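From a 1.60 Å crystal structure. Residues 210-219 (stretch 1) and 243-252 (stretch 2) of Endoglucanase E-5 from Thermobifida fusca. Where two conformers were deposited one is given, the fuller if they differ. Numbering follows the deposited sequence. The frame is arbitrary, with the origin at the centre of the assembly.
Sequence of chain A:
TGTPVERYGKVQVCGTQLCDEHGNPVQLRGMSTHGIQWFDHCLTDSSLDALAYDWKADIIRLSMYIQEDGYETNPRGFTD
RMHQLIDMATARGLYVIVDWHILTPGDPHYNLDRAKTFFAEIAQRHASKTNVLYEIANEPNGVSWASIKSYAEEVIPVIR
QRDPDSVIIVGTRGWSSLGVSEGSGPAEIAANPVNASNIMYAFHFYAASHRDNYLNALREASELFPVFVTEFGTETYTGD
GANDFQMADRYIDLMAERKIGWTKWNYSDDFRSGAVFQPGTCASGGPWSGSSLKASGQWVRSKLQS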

# COMPACT_ATOMS: atom_id res chain seq x y z
N HIS A 210 15.98 8.71 -2.33
CA HIS A 210 16.35 7.49 -1.61
C HIS A 210 17.16 6.62 -2.55
O HIS A 210 16.62 6.00 -3.47
CB HIS A 210 15.11 6.75 -1.12
CG HIS A 210 14.31 7.51 -0.11
ND1 HIS A 210 14.88 8.35 0.83
CD2 HIS A 210 12.98 7.55 0.11
CE1 HIS A 210 13.92 8.88 1.58
NE2 HIS A 210 12.76 8.41 1.16
N ARG A 211 18.47 6.58 -2.30
CA ARG A 211 19.45 6.04 -3.23
C ARG A 211 19.89 4.64 -2.79
O ARG A 211 19.08 3.84 -2.33
CB ARG A 211 20.65 6.99 -3.33
CG ARG A 211 20.35 8.48 -3.21
CD ARG A 211 19.62 9.07 -4.39
NE ARG A 211 20.30 8.80 -5.65
CZ ARG A 211 19.74 8.96 -6.86
NH1 ARG A 211 18.49 9.41 -6.97
NH2 ARG A 211 20.44 8.67 -7.95
N ASP A 212 21.18 4.33 -2.91
CA ASP A 212 21.66 2.96 -2.75
C ASP A 212 21.46 2.37 -1.36
O ASP A 212 21.27 1.16 -1.23
CB ASP A 212 23.14 2.87 -3.16
CG ASP A 212 23.34 3.01 -4.65
OD1 ASP A 212 22.64 3.83 -5.28
OD2 ASP A 212 24.19 2.36 -5.30
N ASN A 213 21.51 3.19 -0.31
CA ASN A 213 21.29 2.68 1.04
C ASN A 213 19.85 2.20 1.27
O ASN A 213 19.63 1.28 2.04
CB ASN A 213 21.76 3.66 2.14
CG ASN A 213 20.97 4.97 2.19
OD1 ASN A 213 20.73 5.51 3.27
ND2 ASN A 213 20.62 5.50 1.03
N TYR A 214 18.89 2.81 0.58
CA TYR A 214 17.50 2.35 0.65
C TYR A 214 17.30 1.11 -0.22
O TYR A 214 16.64 0.16 0.21
CB TYR A 214 16.55 3.48 0.23
CG TYR A 214 16.38 4.54 1.30
CD1 TYR A 214 15.22 4.60 2.07
CD2 TYR A 214 17.37 5.48 1.53
CE1 TYR A 214 15.07 5.58 3.06
CE2 TYR A 214 17.22 6.46 2.50
CZ TYR A 214 16.07 6.50 3.26
OH TYR A 214 15.95 7.48 4.23
N LEU A 215 17.86 1.11 -1.42
CA LEU A 215 17.80 -0.05 -2.31
C LEU A 215 18.44 -1.28 -1.66
O LEU A 215 17.89 -2.37 -1.69
CB LEU A 215 18.48 0.28 -3.66
CG LEU A 215 18.42 -0.77 -4.76
CD1 LEU A 215 17.02 -0.88 -5.31
CD2 LEU A 215 19.41 -0.42 -5.87
N ASN A 216 19.61 -1.08 -1.06
CA ASN A 216 20.28 -2.16 -0.33
C ASN A 216 19.45 -2.73 0.81
O ASN A 216 19.41 -3.95 1.01
CB ASN A 216 21.65 -1.69 0.20
CG ASN A 216 22.68 -1.50 -0.91
OD1 ASN A 216 22.53 -2.00 -2.01
ND2 ASN A 216 23.75 -0.78 -0.60
N ALA A 217 18.79 -1.86 1.57
CA ALA A 217 17.94 -2.28 2.68
C ALA A 217 16.77 -3.12 2.21
O ALA A 217 16.37 -4.07 2.88
CB ALA A 217 17.46 -1.08 3.48
N LEU A 218 16.20 -2.77 1.06
CA LEU A 218 15.10 -3.55 0.49
C LEU A 218 15.58 -4.95 0.09
O LEU A 218 14.90 -5.94 0.36
CB LEU A 218 14.50 -2.81 -0.70
CG LEU A 218 13.34 -3.49 -1.41
CD1 LEU A 218 12.20 -3.80 -0.44
CD2 LEU A 218 12.86 -2.60 -2.53
N ARG A 219 16.74 -5.03 -0.56
CA ARG A 219 17.36 -6.31 -0.90
C ARG A 219 17.60 -7.15 0.36
O ARG A 219 17.25 -8.33 0.41
CB ARG A 219 18.69 -6.08 -1.62
CG ARG A 219 18.73 -6.60 -3.03
CD ARG A 219 20.12 -6.59 -3.67
NE ARG A 219 20.30 -5.49 -4.63
CZ ARG A 219 20.97 -4.37 -4.41
NH1 ARG A 219 21.55 -4.14 -3.25
NH2 ARG A 219 21.07 -3.44 -5.36
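Stretch 2, residues 243-252: NDFQMADRYI

Two salt bridges and one hydrogen bond from a buried tyrosine tie stretch 2 to stretch 1. The first salt bridge joins Arg 211 to Asp 244. Arg 211 NH1 donates to Asp 244 OD2 at 2.8 Å, and Arg 211 NH2 donates to the same oxygen, Asp 244 OD2, at 3.2 Å. The carboxylate oxygen lies at the edge of the guanidinium, near its plane, where the N-H groups point. Water 1 adds to this pair. It accepts from Arg 211 NH2 at 3.2 Å and donates to Asp 244 OD1 at 2.9 Å.

Asp 244 has a second task. It is the N-cap of the helix in stretch 2, and its OD1 accepts from Met 247 N at 3.0 Å. One carboxylate therefore caps its own helix through OD1 and holds Arg 211 through OD2. Arg 211 is likewise at an N-cap position, in stretch 1. Its CA-to-CB bond points away from stretch 2, but the folded side chain brings the guanidinium back to it.

The second salt bridge joins Asp 212 to Arg 250. Arg 250 NH2 donates to Asp 212 OD2 at 3.2 Å with a nearly straight angle of 168°. Arg 250 NH1 donates to Asp 212 OD1, also at 3.2 Å, but this bond is weak, with an angle of 135°. Both residues are exposed.

The third polar link comes from Tyr 251, a buried residue. Tyr 251 OH donates to the backbone carbonyl His 210 O at 2.7 Å, just before the helix of stretch 1 begins. The hydroxyl also packs against the start of that helix, with Tyr 251 OH 3.1 Å from Tyr 214 CB. Leu 215 N is 3.4 Å from Tyr 251 OH, but the angle is too poor for a hydrogen bond. That amide instead donates to Arg 211 O at 3.1 Å, within stretch 1.

Stretch 1 is helical from 212 to 219 and stretch 2 from 245 to 252, and both helices continue later in the chain. They run nearly parallel, with 9° between their N-to-C directions and 10.8 Å between axes at closest approach. The CA atoms of Arg 211 and Met 247 are 7.2 Å apart, and those of Leu 215 and Tyr 251 are 6.6 Å apart. The two pairs are four residues apart in both stretches, about one helical turn.

Apolar side chains pack between the helices. Leu 215 lies over one face of the Tyr 251 ring, with its CD1 3.9 Å from the ring centroid in a CH-pi contact. Leu 215 CD1 comes to 3.5 Å from Tyr 251 CD1. Leu 218 CD2 meets the ring edge, 4.2 Å from Tyr 251 CD1. Met 247 points toward stretch 1, and its CE is 4.0 Å from Leu 215 CD2. Its CG lies over one face of the Arg 211 guanidinium. Together the two stretches bury 497 Å², counting both sides.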

# COMPACT_ATOMS: atom_id res chain seq x y z
N ASN A 243 11.65 13.82 -11.37
CA ASN A 243 11.72 12.38 -11.39
C ASN A 243 13.13 11.87 -11.60
O ASN A 243 13.92 12.46 -12.35
CB ASN A 243 10.82 11.84 -12.50
CG ASN A 243 9.36 12.03 -12.18
OD1 ASN A 243 8.87 11.56 -11.16
ND2 ASN A 243 8.66 12.75 -13.05
N ASP A 244 13.46 10.77 -10.93
CA ASP A 244 14.66 10.03 -11.25
C ASP A 244 14.27 8.64 -11.69
O ASP A 244 14.25 7.71 -10.88
CB ASP A 244 15.61 9.98 -10.05
CG ASP A 244 16.98 9.44 -10.43
OD1 ASP A 244 17.12 8.75 -11.45
OD2 ASP A 244 17.99 9.69 -9.75
N PHE A 245 13.95 8.49 -12.97
CA PHE A 245 13.49 7.22 -13.48
C PHE A 245 14.61 6.19 -13.57
O PHE A 245 14.35 5.00 -13.53
CB PHE A 245 12.79 7.39 -14.84
CG PHE A 245 11.52 8.19 -14.78
CD1 PHE A 245 11.33 9.30 -15.58
CD2 PHE A 245 10.49 7.81 -13.93
CE1 PHE A 245 10.16 10.03 -15.53
CE2 PHE A 245 9.31 8.53 -13.87
CZ PHE A 245 9.14 9.64 -14.68
N GLN A 246 15.86 6.65 -13.69
CA GLN A 246 16.98 5.73 -13.71
C GLN A 246 17.07 4.99 -12.38
O GLN A 246 17.18 3.77 -12.34
CB GLN A 246 18.29 6.46 -14.02
CG GLN A 246 19.47 5.54 -14.27
CD GLN A 246 19.28 4.62 -15.48
OE1 GLN A 246 18.43 4.87 -16.34
NE2 GLN A 246 20.08 3.57 -15.55
N MET A 247 17.00 5.73 -11.27
CA MET A 247 17.05 5.11 -9.95
C MET A 247 15.81 4.26 -9.73
O MET A 247 15.88 3.14 -9.22
CB MET A 247 17.16 6.18 -8.86
CG MET A 247 17.34 5.60 -7.47
SD MET A 247 18.99 4.89 -7.23
CE MET A 247 18.56 3.46 -6.32
N ALA A 248 14.66 4.80 -10.13
CA ALA A 248 13.39 4.11 -9.95
C ALA A 248 13.40 2.76 -10.68
O ALA A 248 12.91 1.78 -10.15
CB ALA A 248 12.24 4.96 -10.46
N ASP A 249 13.99 2.73 -11.87
CA ASP A 249 14.08 1.49 -12.64
C ASP A 249 14.95 0.44 -11.93
O ASP A 249 14.71 -0.76 -12.07
CB ASP A 249 14.67 1.76 -14.04
CG ASP A 249 13.68 2.40 -15.00
OD1 ASP A 249 12.45 2.42 -14.72
OD2 ASP A 249 14.04 2.92 -16.08
N ARG A 250 15.95 0.87 -11.17
CA ARG A 250 16.74 -0.06 -10.36
C ARG A 250 15.88 -0.72 -9.30
O ARG A 250 15.97 -1.92 -9.09
CB ARG A 250 17.94 0.64 -9.72
CG ARG A 250 18.93 1.17 -10.74
CD ARG A 250 20.03 2.01 -10.14
NE ARG A 250 20.84 1.22 -9.20
CZ ARG A 250 21.72 1.74 -8.36
NH1 ARG A 250 21.94 3.06 -8.31
NH2 ARG A 250 22.40 0.94 -7.55
N TYR A 251 15.02 0.06 -8.64
CA TYR A 251 14.07 -0.49 -7.69
C TYR A 251 13.09 -1.44 -8.38
O TYR A 251 12.78 -2.52 -7.86
CB TYR A 251 13.28 0.63 -7.01
CG TYR A 251 13.98 1.38 -5.91
CD1 TYR A 251 14.02 0.87 -4.61
CD2 TYR A 251 14.58 2.60 -6.15
CE1 TYR A 251 14.62 1.57 -3.59
CE2 TYR A 251 15.20 3.31 -5.12
CZ TYR A 251 15.23 2.78 -3.85
OH TYR A 251 15.83 3.48 -2.83
N ILE A 252 12.59 -1.05 -9.54
CA ILE A 252 11.63 -1.88 -10.28
C ILE A 252 12.25 -3.21 -10.66
O ILE A 252 11.61 -4.25 -10.54
CB ILE A 252 11.10 -1.14 -11.53
CG1 ILE A 252 10.18 -0.00 -11.11
CG2 ILE A 252 10.40 -2.11 -12.49
CD1 ILE A 252 8.79 -0.45 -10.72
O HOH W 1 19.96 8.08 -11.04